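Local atomic coordinates of teichoic acid D-alanine hydrolase (Staphylococcus aureus, PDB entry 5ZH8), a protein that hydrolyses the esters that attach D-alanine to wall teichoic acid and lipoteichoic acid, and affects methicillin resistance in this bacterium. Residues P62-E67 with K257-K262; L137-E142 with T237-P242; K160-I165 with R199-K204; T300-Y305 with P315-F320; Y331-Y334 with L339-L342. One frame throughout, in Å; residues are numbered along the deposited sequence.

Interaction 1: P62-E67 with K257-K262; sequences PSKLKE and KKYLAK
Pro62 opens the contact against the ring of Tyr259. Its CG lies 3.9 Å from Tyr259 CE2, approaching the ring obliquely. Its CD comes in at the ring edge, near the ring plane. The proline and the tyrosine overlap while running opposite ways. Ser63 points its side chain away, but its carbonyl oxygen accepts hydrogen bonds from His247 and Asn120. These bonds hold the Ser63 carbonyl, between the two residues that touch Tyr259. Both segments are loops at the surface: 62-67 leads into strand 68-69 of the eight-stranded sheet, and 257-262 runs toward strand 264-265. The contact joins the lead-in to strand 68-69, outermost in this chain, to a loop distant in sequence, through side-chain packing. Lys64 comes next. A bend at chi2 (88°) carries its chain across Tyr259 at about a right angle, with Lys64 CD 3.6 Å from Tyr259 OH. Its NZ stays 6.3 Å from Lys258 NZ, two like charges near the surface. The CB of Lys258 sits over the centre of one face of the Tyr259 ring, 4.2 Å above its plane. Leu65 then donates its backbone N-H to the side chain of Asn120, which also touches Tyr259.

Interaction 2: L137-E142 with T237-P242; sequences LKQLEE and TKIGDP
Gln139 and Lys238 join two helices, 129-142 and 231-240. The Gln139 side chain is extended beyond CG and reaches across to helix 231-240. Its NE2 donates a hydrogen bond to the backbone O of Lys238 at 2.9 Å, with an N-H...O angle of 152°. The donor stands above the carbonyl plane, about 45° out of it. That carbonyl belongs to a wider pi-type turn at 237-240, in the last part of helix 231-240. The other end of the same amide faces aliphatic carbon: Gln139 OE1 lies alongside the chain of Lys238, nearest CB at 3.1 Å and then CD at 3.4 Å. The glutamine and lysine chains run past one another, head to tail. Beyond CD the Lys238 chain bends at chi4 (-71°), and its NZ forms a salt bridge with Glu143, just past the end of helix 129-142. Ile239 adds an apolar side, with CG1 3.8 Å from Gln139 NE2, and packs further on Leu135 and Leu136 of helix 129-142. Through Leu140, helix 129-142 also packs on helix 213-227.

Interaction 3: K160-I165 with R199-K204; sequences KTSKPI and RGIDPK
Thr161 has a chi1 of 158°, which sets OG1 opposite its backbone N and on the side of Ile201. There OG1 does two things. It donates a hydrogen bond to the backbone O of Lys163 at 2.8 Å, within the carbonyl plane. It is also a plain van der Waals neighbour of Ile201 CD1, 3.2 Å away, where the two side chains cross at a slant. Ile201 is the centre of the contact, and its branches meet different partners. CD1 also meets Ile165 CD1 tip to tip at 3.6 Å, the one purely apolar pair here. CB faces Ser162 OG at 3.8 Å. CG2 lies 4.0 Å from Lys163 NZ. Bends at chi3 and chi4 turn the end of the Lys163 chain toward Ile201, which it crosses at about a right angle. Its ammonium group also makes a cation-pi contact with Tyr206. The bond from Thr161 OG1 to Lys163 O spans the bend at 161-163. That bend presents Thr161 and Ser162 to the same isoleucine. Gly200, which precedes Ile201, has a positive phi (68°) where the chain leaves helix 189-199. The contact lies at the periphery of the molecule. Segment 160-165 links helices 152-155 and 167-171, and Ile165 pairs with Val152 through the backbone. Segment 199-204 leaves helix 189-199, with Gly200 and Asp202 bonded through the backbone to Tyr178 and Gly176. Ile201 also packs on Leu177, and Lys160 O receives a bond from Gln197 of that helix.

Interaction 4: T300-Y305 with P315-F320; sequences TQIQQY and PLLHEF
Leu317 of helix 310-318 reaches across to Ile302 and Gln303 of helix 292-303. Its CB sits over the centre of one face of the neighbouring His318 ring, 3.8 Å above the plane. A chi1 of -61° places CG opposite the carbonyl carbon and sends the branch toward the other helix. CD1 then lies 3.9 Å from Gln303 CG, where the two side chains cross at about a right angle. CD2 takes the second partner, Ile302 CG2, at 4.2 Å. Gln303 extends beyond CG, and its NE2 donates to Asn356 O, outside the contact. A water also bridges the helices. It lies 2.6 Å from His318 NE2, in the plane of the imidazole, and accepts a weak bond from Gln303 NE2. Helix 292-303 ends here in a Schellman motif: Tyr305, with positive phi, donates its N to Ile302 O, and Lys306 N bonds to Gln301 O. Leu317 also packs on Tyr355 of strand 349-355, and Ile302 on Phe131 and Leu135 of helix 129-142. The direct contact is made by carbon alone, so it has little directional preference; the polar link by water is weak on the Gln303 side, whose amide N is also bonded to Asn356 O.

Interaction 5: Y331-Y334 with L339-L342; sequences YGFY and LNRL
Tyr334 and Arg341 form an antiparallel hydrogen-bonded pair. Tyr334 N donates to Arg341 O at 2.9 Å, and Arg341 N donates back to Tyr334 O, also at 2.9 Å. The CA of Asn340 adds a CH...O contact to Tyr334 O. The two side chains of the pair lie side by side on one face of the sheet and point the same way. Arg341 has CG opposite its backbone N (chi1 168°) and a chain extended to NE, which takes the guanidinium alongside the Tyr334 ring. Arg341 NH1 is 3.4 Å from Tyr334 CE2, which meets the guanidinium at its edge. The planes stand 62° apart, so the groups do not stack. Phe333 meets Leu342 and Asn340. Its CB packs on Leu342 CG at 3.7 Å. Its ring and the Asn340 amide cross at a slant, with CE2 3.8 Å from Asn340 ND2. Further out, Arg341 NE forms a salt bridge with Glu372. Hydrogen bonds also hold the Asn340 amide: ND2 to Leu317 O and Tyr355 OH, OD1 to Asn390. The Phe333 ring meets that of Phe131. The second subunit packs here too, with its Thr269 on Tyr334 and its Ser268 on Arg341. Strands 333-335 and 340-346 make a beta hairpin in the antiparallel sheet of a fold shared with serine beta-lactamases and penicillin-binding proteins.

Interactions 2, 4 and 5 form a connected group. Interaction 2 lies on helix 129-142, and side chains of interactions 4 and 5 pack on it. An SxxK sequence just before and into the start of this helix is consistent with the nucleophile motif of the family. Phe131, touched by Ile302, Phe333 and Leu342, directly follows its lysine. Interactions 2 and 5 meet at Tyr331, whose OH is 2.6 Å from Glu141 OE2 and weakly bonded to Lys138 NZ. Interactions 4 and 5, centres about 10 Å apart, pack through Leu316 CD1 and Tyr331 CD2 at 3.5 Å. Surface interactions 1 and 3 lie on opposite sides of the chain's centre, about 43 Å apart between centres.

Interaction 1: P62-E67 with K257-K262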
# COMPACT_ATOMS: atom_id res chain seq x y z
N PRO A 62 27.06 -16.37 2.60
CA PRO A 62 27.77 -15.29 3.29
C PRO A 62 27.88 -15.54 4.79
O PRO A 62 27.11 -16.32 5.35
CB PRO A 62 26.89 -14.07 3.01
CG PRO A 62 25.52 -14.64 2.89
CD PRO A 62 25.69 -15.98 2.24
N SER A 63 28.84 -14.86 5.43
CA SER A 63 29.10 -15.06 6.85
C SER A 63 27.88 -14.70 7.70
O SER A 63 27.10 -13.80 7.36
CB SER A 63 30.31 -14.23 7.30
OG SER A 63 30.13 -12.86 7.00
N LYS A 64 27.73 -15.42 8.82
CA LYS A 64 26.60 -15.22 9.72
C LYS A 64 26.78 -13.90 10.46
O LYS A 64 27.85 -13.63 11.01
CB LYS A 64 26.51 -16.36 10.74
CG LYS A 64 25.12 -16.96 10.89
CD LYS A 64 24.89 -18.10 9.89
CE LYS A 64 23.81 -19.07 10.35
NZ LYS A 64 23.95 -20.42 9.71
N LEU A 65 25.73 -13.08 10.48
CA LEU A 65 25.74 -11.81 11.19
C LEU A 65 25.06 -11.97 12.53
O LEU A 65 24.05 -12.66 12.64
CB LEU A 65 25.03 -10.73 10.37
CG LEU A 65 25.66 -10.37 9.02
CD1 LEU A 65 24.78 -9.39 8.26
CD2 LEU A 65 27.06 -9.82 9.19
N LYS A 66 25.61 -11.32 13.56
CA LYS A 66 25.07 -11.45 14.91
C LYS A 66 24.15 -10.28 15.27
O LYS A 66 24.28 -9.19 14.73
CB LYS A 66 26.20 -11.60 15.95
CG LYS A 66 27.09 -10.38 16.14
CD LYS A 66 28.11 -10.62 17.26
CE LYS A 66 28.44 -9.35 18.03
NZ LYS A 66 27.29 -8.84 18.85
N GLU A 67 23.22 -10.54 16.18
CA GLU A 67 22.34 -9.50 16.69
C GLU A 67 23.16 -8.50 17.51
O GLU A 67 24.08 -8.88 18.22
CB GLU A 67 21.24 -10.09 17.56
CG GLU A 67 20.23 -10.93 16.80
CD GLU A 67 19.00 -11.27 17.63
OE1 GLU A 67 18.35 -10.32 18.10
OE2 GLU A 67 18.69 -12.47 17.82
N LYS A 257 20.18 -17.00 -1.72
CA LYS A 257 18.75 -17.39 -1.76
C LYS A 257 18.17 -17.74 -0.39
O LYS A 257 17.02 -17.44 -0.09
CB LYS A 257 18.54 -18.56 -2.73
CG LYS A 257 18.55 -18.15 -4.19
CD LYS A 257 18.12 -19.29 -5.10
CE LYS A 257 18.34 -18.93 -6.56
NZ LYS A 257 17.51 -17.77 -6.99
N LYS A 258 19.00 -18.37 0.44
CA LYS A 258 18.67 -18.71 1.83
C LYS A 258 18.14 -17.52 2.63
O LYS A 258 17.30 -17.69 3.51
CB LYS A 258 19.93 -19.23 2.51
CG LYS A 258 19.74 -20.24 3.62
CD LYS A 258 21.08 -20.70 4.18
CE LYS A 258 22.03 -21.18 3.08
NZ LYS A 258 23.21 -21.94 3.59
N TYR A 259 18.64 -16.32 2.33
CA TYR A 259 18.39 -15.14 3.14
C TYR A 259 17.46 -14.10 2.49
O TYR A 259 17.15 -13.07 3.09
CB TYR A 259 19.74 -14.49 3.51
CG TYR A 259 20.62 -15.38 4.39
CD1 TYR A 259 20.15 -15.86 5.61
CD2 TYR A 259 21.91 -15.73 4.01
CE1 TYR A 259 20.94 -16.67 6.42
CE2 TYR A 259 22.71 -16.54 4.81
CZ TYR A 259 22.21 -17.01 6.02
OH TYR A 259 22.98 -17.81 6.84
N LEU A 260 16.99 -14.38 1.28
CA LEU A 260 16.14 -13.43 0.55
C LEU A 260 14.73 -13.42 1.13
O LEU A 260 14.03 -14.43 1.08
CB LEU A 260 16.13 -13.74 -0.95
CG LEU A 260 17.17 -13.04 -1.87
CD1 LEU A 260 18.55 -12.84 -1.27
CD2 LEU A 260 17.25 -13.79 -3.19
N ALA A 261 14.31 -12.28 1.65
CA ALA A 261 13.02 -12.14 2.30
C ALA A 261 11.86 -12.20 1.32
O ALA A 261 11.97 -11.80 0.17
CB ALA A 261 12.96 -10.84 3.09
N LYS A 262 10.73 -12.70 1.81
CA LYS A 262 9.49 -12.72 1.06
C LYS A 262 8.64 -11.55 1.54
O LYS A 262 8.56 -11.28 2.74
CB LYS A 262 8.75 -14.04 1.29
CG LYS A 262 9.59 -15.27 0.95
CD LYS A 262 8.89 -16.58 1.32
CE LYS A 262 7.85 -16.99 0.30
NZ LYS A 262 7.17 -18.27 0.69

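Interaction 2: L137-E142 with T237-P242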
# COMPACT_ATOMS: atom_id res chain seq x y z
N LEU A 137 26.71 6.40 -11.90
CA LEU A 137 26.65 7.59 -12.76
C LEU A 137 27.70 8.62 -12.36
O LEU A 137 28.49 9.06 -13.19
CB LEU A 137 25.28 8.27 -12.70
CG LEU A 137 24.24 7.87 -13.75
CD1 LEU A 137 22.97 8.66 -13.51
CD2 LEU A 137 24.74 8.09 -15.17
N LYS A 138 27.71 8.99 -11.09
CA LYS A 138 28.66 9.97 -10.58
C LYS A 138 30.09 9.49 -10.82
O LYS A 138 30.95 10.27 -11.25
CB LYS A 138 28.43 10.26 -9.10
CG LYS A 138 29.39 11.28 -8.50
CD LYS A 138 29.27 12.68 -9.12
CE LYS A 138 28.07 13.43 -8.56
NZ LYS A 138 27.62 14.52 -9.46
N GLN A 139 30.34 8.21 -10.55
CA GLN A 139 31.64 7.62 -10.83
C GLN A 139 32.04 7.80 -12.30
O GLN A 139 33.16 8.21 -12.59
CB GLN A 139 31.64 6.14 -10.48
CG GLN A 139 31.80 5.85 -8.99
CD GLN A 139 31.60 4.38 -8.66
OE1 GLN A 139 31.10 3.61 -9.49
NE2 GLN A 139 32.00 3.98 -7.46
N LEU A 140 31.12 7.51 -13.20
CA LEU A 140 31.35 7.66 -14.63
C LEU A 140 31.60 9.10 -15.06
O LEU A 140 32.35 9.34 -16.01
CB LEU A 140 30.18 7.07 -15.44
CG LEU A 140 30.10 5.55 -15.42
CD1 LEU A 140 28.86 5.09 -16.15
CD2 LEU A 140 31.35 4.94 -16.04
N GLU A 141 30.98 10.05 -14.38
CA GLU A 141 31.21 11.48 -14.63
C GLU A 141 32.64 11.86 -14.29
O GLU A 141 33.30 12.55 -15.07
CB GLU A 141 30.23 12.34 -13.82
CG GLU A 141 28.79 12.23 -14.28
CD GLU A 141 27.82 12.86 -13.30
OE1 GLU A 141 27.99 14.06 -13.01
OE2 GLU A 141 26.89 12.17 -12.84
N GLU A 142 33.12 11.39 -13.14
CA GLU A 142 34.47 11.67 -12.67
C GLU A 142 35.55 10.88 -13.44
O GLU A 142 36.72 11.26 -13.45
CB GLU A 142 34.58 11.39 -11.17
CG GLU A 142 33.65 12.23 -10.29
CD GLU A 142 33.85 13.73 -10.47
OE1 GLU A 142 35.01 14.19 -10.44
OE2 GLU A 142 32.83 14.44 -10.64
N THR A 237 32.27 -4.33 -9.18
CA THR A 237 33.64 -3.84 -9.36
C THR A 237 33.83 -2.42 -8.79
O THR A 237 34.87 -2.12 -8.20
CB THR A 237 34.05 -3.85 -10.84
OG1 THR A 237 33.05 -3.19 -11.62
CG2 THR A 237 34.19 -5.26 -11.34
N LYS A 238 32.81 -1.57 -8.95
CA LYS A 238 32.92 -0.16 -8.56
C LYS A 238 32.32 0.21 -7.21
O LYS A 238 32.62 1.28 -6.68
CB LYS A 238 32.31 0.74 -9.64
CG LYS A 238 32.94 0.62 -11.02
CD LYS A 238 32.24 1.57 -11.99
CE LYS A 238 32.89 1.61 -13.36
NZ LYS A 238 34.20 2.30 -13.33
N ILE A 239 31.47 -0.64 -6.64
CA ILE A 239 30.83 -0.34 -5.34
C ILE A 239 30.81 -1.55 -4.41
O ILE A 239 31.40 -1.51 -3.33
CB ILE A 239 29.38 0.17 -5.52
CG1 ILE A 239 29.35 1.45 -6.35
CG2 ILE A 239 28.72 0.41 -4.16
CD1 ILE A 239 27.99 1.78 -6.92
N GLY A 240 30.14 -2.62 -4.83
CA GLY A 240 29.93 -3.81 -4.00
C GLY A 240 31.17 -4.33 -3.30
O GLY A 240 31.19 -4.47 -2.08
N ASP A 241 32.21 -4.59 -4.10
CA ASP A 241 33.46 -5.16 -3.58
C ASP A 241 34.36 -4.15 -2.89
O ASP A 241 34.83 -4.41 -1.78
CB ASP A 241 34.22 -5.90 -4.70
CG ASP A 241 33.50 -7.16 -5.17
OD1 ASP A 241 32.49 -7.55 -4.53
OD2 ASP A 241 33.93 -7.74 -6.18
N PRO A 242 34.62 -2.98 -3.52
CA PRO A 242 35.38 -1.94 -2.83
C PRO A 242 34.87 -1.60 -1.43
O PRO A 242 35.68 -1.41 -0.52
CB PRO A 242 35.24 -0.73 -3.75
CG PRO A 242 35.13 -1.33 -5.10
CD PRO A 242 34.38 -2.62 -4.93

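Interaction 3: K160-I165 with R199-K204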
# COMPACT_ATOMS: atom_id res chain seq x y z
N LYS A 160 16.00 7.04 -29.21
CA LYS A 160 15.59 8.27 -29.87
C LYS A 160 14.25 8.75 -29.32
O LYS A 160 13.40 7.94 -28.95
CB LYS A 160 15.53 8.09 -31.38
CG LYS A 160 16.58 8.88 -32.15
CD LYS A 160 16.44 10.38 -31.94
CE LYS A 160 17.06 11.19 -33.08
NZ LYS A 160 16.95 12.65 -32.83
N THR A 161 14.08 10.07 -29.28
CA THR A 161 12.95 10.69 -28.59
C THR A 161 12.58 12.02 -29.24
O THR A 161 13.46 12.76 -29.69
CB THR A 161 13.29 10.90 -27.09
OG1 THR A 161 12.47 11.93 -26.54
CG2 THR A 161 14.76 11.29 -26.92
N SER A 162 11.28 12.33 -29.26
CA SER A 162 10.74 13.52 -29.94
C SER A 162 11.57 14.79 -29.69
O SER A 162 11.73 15.62 -30.58
CB SER A 162 9.28 13.78 -29.50
OG SER A 162 8.71 12.68 -28.81
N LYS A 163 12.06 14.94 -28.46
CA LYS A 163 12.97 16.00 -28.09
C LYS A 163 14.15 15.37 -27.34
O LYS A 163 14.01 14.28 -26.80
CB LYS A 163 12.24 17.01 -27.20
CG LYS A 163 10.99 17.61 -27.85
CD LYS A 163 10.34 18.68 -26.98
CE LYS A 163 9.58 18.10 -25.79
NZ LYS A 163 8.29 17.44 -26.16
N PRO A 164 15.30 16.06 -27.29
CA PRO A 164 16.45 15.51 -26.58
C PRO A 164 16.25 15.52 -25.07
O PRO A 164 15.70 16.47 -24.54
CB PRO A 164 17.60 16.44 -26.97
CG PRO A 164 16.93 17.74 -27.26
CD PRO A 164 15.61 17.39 -27.87
N ILE A 165 16.69 14.45 -24.40
CA ILE A 165 16.58 14.33 -22.95
C ILE A 165 17.96 14.27 -22.31
O ILE A 165 18.66 13.27 -22.47
CB ILE A 165 15.88 13.01 -22.56
CG1 ILE A 165 14.51 12.88 -23.23
CG2 ILE A 165 15.78 12.87 -21.04
CD1 ILE A 165 13.96 11.46 -23.18
N ARG A 199 7.35 3.79 -26.18
CA ARG A 199 6.33 4.60 -25.54
C ARG A 199 6.69 6.08 -25.62
O ARG A 199 5.82 6.91 -25.85
CB ARG A 199 6.15 4.20 -24.08
CG ARG A 199 5.68 2.77 -23.88
CD ARG A 199 4.86 2.66 -22.62
NE ARG A 199 3.55 3.29 -22.81
CZ ARG A 199 2.81 3.83 -21.84
NH1 ARG A 199 3.22 3.85 -20.57
NH2 ARG A 199 1.63 4.37 -22.15
N GLY A 200 7.96 6.39 -25.37
CA GLY A 200 8.50 7.72 -25.59
C GLY A 200 7.97 8.79 -24.65
O GLY A 200 7.64 8.53 -23.49
N ILE A 201 7.86 10.00 -25.19
CA ILE A 201 7.57 11.21 -24.41
C ILE A 201 6.08 11.49 -24.29
O ILE A 201 5.30 11.18 -25.18
CB ILE A 201 8.34 12.44 -24.99
CG1 ILE A 201 9.62 12.67 -24.19
CG2 ILE A 201 7.55 13.74 -24.94
CD1 ILE A 201 10.51 11.45 -24.12
N ASP A 202 5.72 12.09 -23.16
CA ASP A 202 4.37 12.57 -22.91
C ASP A 202 4.42 14.11 -22.88
O ASP A 202 4.94 14.69 -21.92
CB ASP A 202 3.86 12.03 -21.58
CG ASP A 202 2.43 12.43 -21.30
OD1 ASP A 202 1.66 12.63 -22.26
OD2 ASP A 202 2.08 12.54 -20.11
N PRO A 203 3.92 14.77 -23.95
CA PRO A 203 4.10 16.21 -24.10
C PRO A 203 3.72 17.04 -22.89
O PRO A 203 4.52 17.85 -22.45
CB PRO A 203 3.22 16.56 -25.29
CG PRO A 203 3.26 15.34 -26.13
CD PRO A 203 3.41 14.17 -25.20
N LYS A 204 2.51 16.84 -22.35
CA LYS A 204 2.01 17.62 -21.21
C LYS A 204 2.92 17.53 -19.97
O LYS A 204 3.02 18.49 -19.21
CB LYS A 204 0.57 17.22 -20.86
CG LYS A 204 0.38 15.80 -20.33
CD LYS A 204 -1.10 15.48 -20.07
CE LYS A 204 -1.92 15.38 -21.35
NZ LYS A 204 -1.40 14.35 -22.29

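Interaction 4: T300-Y305 with P315-F320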
# COMPACT_ATOMS: atom_id res chain seq x y z
N THR A 300 27.67 5.06 5.47
CA THR A 300 28.70 5.56 6.38
C THR A 300 30.06 5.65 5.68
O THR A 300 30.83 6.58 5.93
CB THR A 300 28.87 4.67 7.62
OG1 THR A 300 29.10 3.32 7.21
CG2 THR A 300 27.64 4.76 8.50
N GLN A 301 30.35 4.68 4.82
CA GLN A 301 31.61 4.69 4.06
C GLN A 301 31.66 5.79 3.01
O GLN A 301 32.71 6.39 2.79
CB GLN A 301 31.85 3.33 3.43
CG GLN A 301 32.36 2.30 4.41
CD GLN A 301 32.72 1.00 3.72
OE1 GLN A 301 33.89 0.68 3.56
NE2 GLN A 301 31.70 0.26 3.30
N ILE A 302 30.53 6.05 2.35
CA ILE A 302 30.43 7.18 1.42
C ILE A 302 30.60 8.49 2.20
O ILE A 302 31.33 9.38 1.77
CB ILE A 302 29.10 7.17 0.63
CG1 ILE A 302 29.08 5.98 -0.34
CG2 ILE A 302 28.93 8.47 -0.14
CD1 ILE A 302 27.70 5.59 -0.82
N GLN A 303 29.95 8.58 3.35
CA GLN A 303 30.09 9.73 4.24
C GLN A 303 31.55 9.96 4.63
O GLN A 303 31.97 11.10 4.83
CB GLN A 303 29.23 9.57 5.49
CG GLN A 303 27.77 9.96 5.30
CD GLN A 303 26.95 9.80 6.57
OE1 GLN A 303 26.96 8.73 7.19
NE2 GLN A 303 26.24 10.84 6.95
N GLN A 304 32.30 8.87 4.75
CA GLN A 304 33.73 8.94 5.06
C GLN A 304 34.64 9.06 3.83
O GLN A 304 35.83 8.80 3.91
CB GLN A 304 34.13 7.71 5.87
CG GLN A 304 33.54 7.71 7.27
CD GLN A 304 33.54 6.34 7.91
OE1 GLN A 304 33.83 5.32 7.27
NE2 GLN A 304 33.21 6.30 9.20
N TYR A 305 34.06 9.44 2.69
CA TYR A 305 34.81 9.74 1.47
C TYR A 305 35.56 8.54 0.90
O TYR A 305 36.72 8.65 0.53
CB TYR A 305 35.76 10.91 1.71
CG TYR A 305 35.09 12.07 2.41
CD1 TYR A 305 33.97 12.68 1.85
CD2 TYR A 305 35.56 12.54 3.62
CE1 TYR A 305 33.35 13.73 2.48
CE2 TYR A 305 34.94 13.59 4.26
CZ TYR A 305 33.84 14.18 3.68
OH TYR A 305 33.22 15.23 4.31
N PRO A 315 28.62 18.00 -1.67
CA PRO A 315 27.45 18.50 -2.41
C PRO A 315 26.49 17.39 -2.82
O PRO A 315 25.28 17.56 -2.72
CB PRO A 315 28.06 19.16 -3.65
CG PRO A 315 29.51 19.29 -3.38
CD PRO A 315 29.88 18.23 -2.41
N LEU A 316 27.04 16.27 -3.28
CA LEU A 316 26.22 15.12 -3.64
C LEU A 316 25.29 14.75 -2.49
O LEU A 316 24.11 14.53 -2.71
CB LEU A 316 27.11 13.92 -4.00
CG LEU A 316 26.45 12.55 -4.18
CD1 LEU A 316 25.38 12.61 -5.26
CD2 LEU A 316 27.52 11.51 -4.48
N LEU A 317 25.82 14.73 -1.27
CA LEU A 317 25.05 14.36 -0.08
C LEU A 317 24.26 15.50 0.55
O LEU A 317 23.26 15.24 1.22
CB LEU A 317 25.96 13.75 0.99
CG LEU A 317 26.75 12.47 0.67
CD1 LEU A 317 27.42 11.95 1.94
CD2 LEU A 317 25.87 11.39 0.06
N HIS A 318 24.69 16.76 0.39
CA HIS A 318 24.11 17.85 1.20
C HIS A 318 23.62 19.12 0.48
O HIS A 318 22.89 19.91 1.08
CB HIS A 318 25.10 18.26 2.28
CG HIS A 318 25.54 17.12 3.15
ND1 HIS A 318 24.66 16.27 3.76
CD2 HIS A 318 26.78 16.71 3.52
CE1 HIS A 318 25.32 15.38 4.47
NE2 HIS A 318 26.61 15.63 4.35
N GLU A 319 24.02 19.33 -0.78
CA GLU A 319 23.64 20.54 -1.49
C GLU A 319 22.28 20.36 -2.12
O GLU A 319 22.07 19.41 -2.86
CB GLU A 319 24.67 20.89 -2.58
CG GLU A 319 24.34 22.15 -3.37
CD GLU A 319 25.44 22.54 -4.34
OE1 GLU A 319 26.60 22.73 -3.92
OE2 GLU A 319 25.15 22.69 -5.54
N PHE A 320 21.35 21.27 -1.83
CA PHE A 320 20.06 21.29 -2.52
C PHE A 320 19.51 22.69 -2.67
O PHE A 320 19.75 23.55 -1.82
CB PHE A 320 19.05 20.36 -1.83
CG PHE A 320 18.46 20.90 -0.57
CD1 PHE A 320 19.21 20.99 0.59
CD2 PHE A 320 17.12 21.26 -0.52
CE1 PHE A 320 18.65 21.46 1.76
CE2 PHE A 320 16.55 21.73 0.65
CZ PHE A 320 17.32 21.83 1.80
O HOH W 1 27.63 13.51 5.55

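Interaction 5: Y331-Y334 with L339-L342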
# COMPACT_ATOMS: atom_id res chain seq x y z
N TYR A 331 20.51 11.56 -7.72
CA TYR A 331 21.25 10.30 -7.80
C TYR A 331 20.63 9.18 -6.96
O TYR A 331 21.33 8.44 -6.27
CB TYR A 331 22.73 10.53 -7.43
CG TYR A 331 23.45 11.38 -8.45
CD1 TYR A 331 23.95 10.81 -9.63
CD2 TYR A 331 23.61 12.75 -8.27
CE1 TYR A 331 24.61 11.58 -10.57
CE2 TYR A 331 24.26 13.53 -9.21
CZ TYR A 331 24.76 12.93 -10.36
OH TYR A 331 25.40 13.70 -11.31
N GLY A 332 19.31 9.07 -7.02
CA GLY A 332 18.58 7.99 -6.35
C GLY A 332 18.21 8.19 -4.90
O GLY A 332 17.72 7.25 -4.27
N PHE A 333 18.41 9.38 -4.34
CA PHE A 333 18.09 9.62 -2.92
C PHE A 333 17.80 11.09 -2.62
O PHE A 333 18.00 11.96 -3.46
CB PHE A 333 19.24 9.12 -2.04
CG PHE A 333 20.43 10.03 -2.02
CD1 PHE A 333 21.40 9.96 -3.02
CD2 PHE A 333 20.58 10.97 -1.01
CE1 PHE A 333 22.49 10.81 -3.01
CE2 PHE A 333 21.67 11.82 -0.99
CZ PHE A 333 22.63 11.74 -1.99
N TYR A 334 17.33 11.34 -1.41
CA TYR A 334 16.88 12.67 -1.00
C TYR A 334 17.83 13.31 0.01
O TYR A 334 18.18 12.71 1.00
CB TYR A 334 15.50 12.56 -0.35
CG TYR A 334 14.41 12.13 -1.30
CD1 TYR A 334 13.70 13.08 -2.02
CD2 TYR A 334 14.07 10.79 -1.46
CE1 TYR A 334 12.69 12.70 -2.89
CE2 TYR A 334 13.06 10.40 -2.32
CZ TYR A 334 12.37 11.36 -3.03
OH TYR A 334 11.36 11.00 -3.89
N LEU A 339 17.50 15.78 7.40
CA LEU A 339 17.91 14.39 7.17
C LEU A 339 18.10 14.07 5.70
O LEU A 339 17.63 14.81 4.84
CB LEU A 339 16.84 13.45 7.75
CG LEU A 339 15.41 13.64 7.23
CD1 LEU A 339 15.15 12.87 5.93
CD2 LEU A 339 14.39 13.21 8.29
N ASN A 340 18.82 12.99 5.43
CA ASN A 340 18.87 12.38 4.10
C ASN A 340 18.02 11.12 4.12
O ASN A 340 18.01 10.39 5.12
CB ASN A 340 20.30 12.04 3.68
CG ASN A 340 21.11 13.25 3.25
OD1 ASN A 340 20.72 14.40 3.50
ND2 ASN A 340 22.24 13.01 2.60
N ARG A 341 17.32 10.85 3.02
CA ARG A 341 16.35 9.79 2.98
C ARG A 341 16.51 8.90 1.75
O ARG A 341 16.71 9.39 0.64
CB ARG A 341 14.94 10.40 3.01
CG ARG A 341 13.81 9.44 2.69
CD ARG A 341 12.48 10.15 2.79
NE ARG A 341 11.34 9.23 2.68
CZ ARG A 341 10.81 8.82 1.53
NH1 ARG A 341 11.32 9.22 0.37
NH2 ARG A 341 9.78 7.99 1.53
N LEU A 342 16.42 7.59 1.96
CA LEU A 342 16.21 6.62 0.89
C LEU A 342 14.94 5.82 1.19
O LEU A 342 14.59 5.62 2.35
CB LEU A 342 17.38 5.65 0.74
CG LEU A 342 18.68 6.20 0.15
CD1 LEU A 342 19.49 6.90 1.21
CD2 LEU A 342 19.51 5.10 -0.48